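Local coordinates for peptidase M3B, oligoendopeptidase F (Enterococcus faecium, PDB 2QR4), which probably hydrolyses peptide bonds in short peptides, as a metal-dependent endopeptidase of the M3 family, at residues 15-25 with 39-50. Numbering follows the deposited sequence.
Sequences LSEELKQSEKH and AIEFVLRVYRQT
Phe42 reaches from helix 33-63 to the backbone of 15-25, centring an antiparallel helix-against-helix packing in the N-terminal, all-helical part of the chain. Its ring, carried across with CG anti to the backbone N (chi1 168°), is large enough to bridge the two backbones, and its edge meets Glu18 O, in the plane of the ring, at 3.5 Å from Phe42 CE1. Ser22 is small enough to let it in: its CB lies 3.8 Å from Phe42 CE2, while its hydroxyl is engaged by Ala87 and Trp90. His25 lays CD2 over one face of the ring, 3.5 Å from Phe42 CG, the two planes inclined at 31°. Beside Phe42, the extended side chain of Glu18 fits as a knob among Phe42, Arg45, Val46 and Gln49. Its carboxylate, nearly coplanar with the Arg45 guanidinium, forms a salt bridge through OE2 to Arg45 NH1, though the place of OE2 is less certain. Further along, branched Val46 meets Leu19, CG1 to CD1 at 3.6 Å, and Leu15 CG packs 3.8 Å from Thr50 OG1. Thr50 OG1 donates to Val46 O at 3.0 Å, so it can sit among apolar groups, its hydrogen taken up by a carbonyl of its own helix. Helix 68-87 packs alongside, its Val84 touching both Val46 and Thr50.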
loop_
_atom_site.group_PDB
_atom_site.type_symbol
_atom_site.label_atom_id
_atom_site.label_comp_id
_atom_site.label_asym_id
_atom_site.label_seq_id
_atom_site.Cartn_x
_atom_site.Cartn_y
_atom_site.Cartn_z
ATOM N N LEU A 15 -18.528 -19.555 -10.356
ATOM C CA LEU A 15 -18.613 -18.152 -10.708
ATOM C C LEU A 15 -17.780 -17.842 -11.950
ATOM O O LEU A 15 -18.228 -17.098 -12.820
ATOM C CB LEU A 15 -18.175 -17.288 -9.543
ATOM C CG LEU A 15 -19.300 -16.810 -8.639
ATOM C CD1 LEU A 15 -20.622 -17.508 -8.941
ATOM C CD2 LEU A 15 -18.894 -17.006 -7.192
ATOM N N SER A 16 -16.581 -18.421 -12.032
ATOM C CA SER A 16 -15.693 -18.250 -13.192
ATOM C C SER A 16 -16.317 -18.712 -14.488
ATOM O O SER A 16 -16.137 -18.080 -15.517
ATOM C CB SER A 16 -14.385 -19.012 -13.006
ATOM O OG SER A 16 -13.556 -18.366 -12.066
ATOM N N GLU A 17 -17.036 -19.824 -14.450
ATOM C CA GLU A 17 -17.626 -20.339 -15.666
ATOM C C GLU A 17 -18.864 -19.528 -16.028
ATOM O O GLU A 17 -19.045 -19.158 -17.180
ATOM C CB GLU A 17 -17.962 -21.826 -15.530
ATOM C CG GLU A 17 -19.448 -22.149 -15.348
ATOM C CD GLU A 17 -20.124 -22.573 -16.644
ATOM O OE1 GLU A 17 -21.253 -23.132 -16.591
ATOM O OE2 GLU A 17 -19.514 -22.353 -17.716
ATOM N N GLU A 18 -19.712 -19.248 -15.043
ATOM C CA GLU A 18 -20.922 -18.476 -15.290
ATOM C C GLU A 18 -20.535 -17.162 -15.953
ATOM O O GLU A 18 -21.244 -16.634 -16.811
ATOM C CB GLU A 18 -21.661 -18.191 -13.982
ATOM C CG GLU A 18 -23.103 -17.767 -14.175
ATOM C CD GLU A 18 -23.799 -17.381 -12.876
ATOM O OE1 GLU A 18 -23.159 -17.436 -11.805
ATOM O OE2 GLU A 18 -24.994 -17.016 -12.935
ATOM N N LEU A 19 -19.381 -16.653 -15.546
ATOM C CA LEU A 19 -18.892 -15.360 -15.976
ATOM C C LEU A 19 -18.719 -15.264 -17.482
ATOM O O LEU A 19 -18.764 -14.176 -18.045
ATOM C CB LEU A 19 -17.554 -15.104 -15.308
ATOM C CG LEU A 19 -17.184 -13.659 -15.106
ATOM C CD1 LEU A 19 -18.291 -12.990 -14.334
ATOM C CD2 LEU A 19 -15.874 -13.608 -14.362
ATOM N N LYS A 20 -18.513 -16.406 -18.127
ATOM C CA LYS A 20 -18.315 -16.449 -19.568
ATOM C C LYS A 20 -19.566 -15.985 -20.299
ATOM O O LYS A 20 -19.488 -15.485 -21.421
ATOM C CB LYS A 20 -17.898 -17.857 -20.015
ATOM C CG LYS A 20 -16.497 -18.243 -19.537
ATOM C CD LYS A 20 -16.247 -19.746 -19.606
ATOM C CE LYS A 20 -14.855 -20.092 -19.058
ATOM N NZ LYS A 20 -14.676 -21.555 -18.830
ATOM N N GLN A 21 -20.714 -16.130 -19.649
ATOM C CA GLN A 21 -21.986 -15.714 -20.234
ATOM C C GLN A 21 -22.143 -14.189 -20.251
ATOM O O GLN A 21 -23.104 -13.662 -20.807
ATOM C CB GLN A 21 -23.150 -16.383 -19.500
ATOM C CG GLN A 21 -23.198 -17.898 -19.706
ATOM C CD GLN A 21 -23.559 -18.660 -18.440
ATOM O OE1 GLN A 21 -24.567 -18.372 -17.790
ATOM N NE2 GLN A 21 -22.733 -19.643 -18.086
ATOM N N SER A 22 -21.194 -13.487 -19.641
ATOM C CA SER A 22 -21.182 -12.025 -19.667
ATOM C C SER A 22 -21.123 -11.492 -21.087
ATOM O O SER A 22 -21.819 -10.545 -21.436
ATOM C CB SER A 22 -19.983 -11.488 -18.899
ATOM O OG SER A 22 -20.104 -10.097 -18.705
ATOM N N GLU A 23 -20.278 -12.113 -21.898
ATOM C CA GLU A 23 -20.115 -11.731 -23.286
ATOM C C GLU A 23 -21.449 -11.658 -24.005
ATOM O O GLU A 23 -21.683 -10.744 -24.790
ATOM C CB GLU A 23 -19.192 -12.720 -23.993
ATOM C CG GLU A 23 -18.430 -12.103 -25.143
ATOM C CD GLU A 23 -17.846 -10.752 -24.775
ATOM O OE1 GLU A 23 -17.652 -10.500 -23.565
ATOM O OE2 GLU A 23 -17.587 -9.943 -25.692
ATOM N N LYS A 24 -22.317 -12.626 -23.727
ATOM C CA LYS A 24 -23.634 -12.723 -24.357
ATOM C C LYS A 24 -24.589 -11.578 -24.029
ATOM O O LYS A 24 -25.475 -11.267 -24.820
ATOM C CB LYS A 24 -24.315 -14.044 -23.985
ATOM C CG LYS A 24 -23.805 -15.245 -24.748
ATOM C CD LYS A 24 -24.884 -16.310 -24.889
ATOM C CE LYS A 24 -24.412 -17.445 -25.791
ATOM N NZ LYS A 24 -25.549 -18.264 -26.306
ATOM N N HIS A 25 -24.440 -10.968 -22.860
ATOM C CA HIS A 25 -25.359 -9.909 -22.467
ATOM C C HIS A 25 -24.856 -8.552 -22.922
ATOM O O HIS A 25 -25.641 -7.675 -23.269
ATOM C CB HIS A 25 -25.618 -9.947 -20.962
ATOM C CG HIS A 25 -26.313 -11.198 -20.521
ATOM N ND1 HIS A 25 -27.624 -11.473 -20.848
ATOM C CD2 HIS A 25 -25.873 -12.263 -19.809
ATOM C CE1 HIS A 25 -27.965 -12.648 -20.349
ATOM N NE2 HIS A 25 -26.920 -13.151 -19.718
ATOM N N ALA A 39 -30.075 -9.166 -18.737
ATOM C CA ALA A 39 -28.772 -8.607 -18.376
ATOM C C ALA A 39 -28.696 -8.224 -16.896
ATOM O O ALA A 39 -27.743 -8.568 -16.202
ATOM C CB ALA A 39 -28.441 -7.397 -19.264
ATOM N N ILE A 40 -29.704 -7.501 -16.420
ATOM C CA ILE A 40 -29.754 -7.103 -15.023
ATOM C C ILE A 40 -29.741 -8.335 -14.133
ATOM O O ILE A 40 -29.056 -8.366 -13.119
ATOM C CB ILE A 40 -31.034 -6.314 -14.717
ATOM C CG1 ILE A 40 -30.966 -4.930 -15.351
ATOM C CG2 ILE A 40 -31.204 -6.172 -13.230
ATOM C CD1 ILE A 40 -32.292 -4.280 -15.510
ATOM N N GLU A 41 -30.513 -9.348 -14.516
ATOM C CA GLU A 41 -30.574 -10.577 -13.744
ATOM C C GLU A 41 -29.220 -11.242 -13.688
ATOM O O GLU A 41 -28.802 -11.718 -12.635
ATOM C CB GLU A 41 -31.599 -11.539 -14.331
ATOM C CG GLU A 41 -32.997 -11.194 -13.934
ATOM C CD GLU A 41 -34.027 -11.892 -14.796
ATOM O OE1 GLU A 41 -33.626 -12.523 -15.797
ATOM O OE2 GLU A 41 -35.234 -11.802 -14.475
ATOM N N PHE A 42 -28.531 -11.259 -14.823
ATOM C CA PHE A 42 -27.238 -11.891 -14.889
ATOM C C PHE A 42 -26.218 -11.174 -14.014
ATOM O O PHE A 42 -25.590 -11.814 -13.165
ATOM C CB PHE A 42 -26.709 -11.993 -16.326
ATOM C CG PHE A 42 -25.254 -12.390 -16.391
ATOM C CD1 PHE A 42 -24.884 -13.727 -16.318
ATOM C CD2 PHE A 42 -24.255 -11.423 -16.483
ATOM C CE1 PHE A 42 -23.545 -14.104 -16.353
ATOM C CE2 PHE A 42 -22.894 -11.788 -16.520
ATOM C CZ PHE A 42 -22.538 -13.124 -16.449
ATOM N N VAL A 43 -26.031 -9.864 -14.200
ATOM C CA VAL A 43 -24.912 -9.244 -13.498
ATOM C C VAL A 43 -25.153 -9.144 -12.001
ATOM O O VAL A 43 -24.225 -9.266 -11.222
ATOM C CB VAL A 43 -24.387 -7.878 -14.081
ATOM C CG1 VAL A 43 -24.596 -7.762 -15.582
ATOM C CG2 VAL A 43 -24.970 -6.714 -13.343
ATOM N N LEU A 44 -26.394 -8.936 -11.591
ATOM C CA LEU A 44 -26.676 -8.838 -10.171
ATOM C C LEU A 44 -26.428 -10.180 -9.503
ATOM O O LEU A 44 -25.931 -10.253 -8.391
ATOM C CB LEU A 44 -28.114 -8.357 -9.933
ATOM C CG LEU A 44 -28.254 -6.916 -9.412
ATOM C CD1 LEU A 44 -27.031 -6.049 -9.692
ATOM C CD2 LEU A 44 -29.512 -6.263 -9.951
ATOM N N ARG A 45 -26.769 -11.249 -10.204
ATOM C CA ARG A 45 -26.661 -12.573 -9.655
ATOM C C ARG A 45 -25.193 -12.944 -9.490
ATOM O O ARG A 45 -24.794 -13.483 -8.457
ATOM C CB ARG A 45 -27.372 -13.556 -10.587
ATOM C CG ARG A 45 -27.217 -14.999 -10.231
ATOM C CD ARG A 45 -27.120 -15.836 -11.503
ATOM N NE ARG A 45 -28.197 -15.573 -12.454
ATOM C CZ ARG A 45 -28.084 -15.722 -13.773
ATOM N NH1 ARG A 45 -26.925 -16.118 -14.300
ATOM N NH2 ARG A 45 -29.126 -15.465 -14.568
ATOM N N VAL A 46 -24.388 -12.646 -10.506
ATOM C CA VAL A 46 -22.972 -12.995 -10.466
ATOM C C VAL A 46 -22.266 -12.108 -9.462
ATOM O O VAL A 46 -21.470 -12.576 -8.645
ATOM C CB VAL A 46 -22.311 -12.867 -11.856
ATOM C CG1 VAL A 46 -20.845 -12.953 -11.743
ATOM C CG2 VAL A 46 -22.775 -13.990 -12.733
ATOM N N TYR A 47 -22.593 -10.824 -9.510
ATOM C CA TYR A 47 -21.897 -9.831 -8.714
ATOM C C TYR A 47 -22.142 -10.077 -7.233
ATOM O O TYR A 47 -21.200 -10.130 -6.441
ATOM C CB TYR A 47 -22.317 -8.421 -9.138
ATOM C CG TYR A 47 -21.553 -7.309 -8.480
ATOM C CD1 TYR A 47 -20.352 -6.848 -9.010
ATOM C CD2 TYR A 47 -22.036 -6.708 -7.327
ATOM C CE1 TYR A 47 -19.652 -5.810 -8.401
ATOM C CE2 TYR A 47 -21.351 -5.690 -6.711
ATOM C CZ TYR A 47 -20.160 -5.240 -7.247
ATOM O OH TYR A 47 -19.497 -4.213 -6.613
ATOM N N ARG A 48 -23.400 -10.276 -6.864
ATOM C CA ARG A 48 -23.727 -10.505 -5.468
ATOM C C ARG A 48 -23.202 -11.814 -4.900
ATOM O O ARG A 48 -22.825 -11.870 -3.732
ATOM C CB ARG A 48 -25.226 -10.337 -5.224
ATOM C CG ARG A 48 -25.656 -8.863 -5.389
ATOM C CD ARG A 48 -27.084 -8.602 -4.934
ATOM N NE ARG A 48 -27.565 -7.280 -5.339
ATOM C CZ ARG A 48 -28.821 -6.866 -5.179
ATOM N NH1 ARG A 48 -29.715 -7.676 -4.629
ATOM N NH2 ARG A 48 -29.187 -5.650 -5.572
ATOM N N GLN A 49 -23.161 -12.867 -5.706
ATOM C CA GLN A 49 -22.577 -14.123 -5.231
ATOM C C GLN A 49 -21.084 -13.985 -4.941
ATOM O O GLN A 49 -20.540 -14.690 -4.095
ATOM C CB GLN A 49 -22.794 -15.240 -6.238
ATOM C CG GLN A 49 -24.153 -15.897 -6.104
ATOM C CD GLN A 49 -24.645 -16.499 -7.411
ATOM O OE1 GLN A 49 -23.852 -16.939 -8.263
ATOM N NE2 GLN A 49 -25.970 -16.523 -7.577
ATOM N N THR A 50 -20.429 -13.079 -5.658
ATOM C CA THR A 50 -19.010 -12.854 -5.490
ATOM C C THR A 50 -18.750 -11.949 -4.293
ATOM O O THR A 50 -17.752 -12.109 -3.591
ATOM C CB THR A 50 -18.416 -12.236 -6.759
ATOM O OG1 THR A 50 -18.666 -13.120 -7.859
ATOM C CG2 THR A 50 -16.934 -12.048 -6.608
#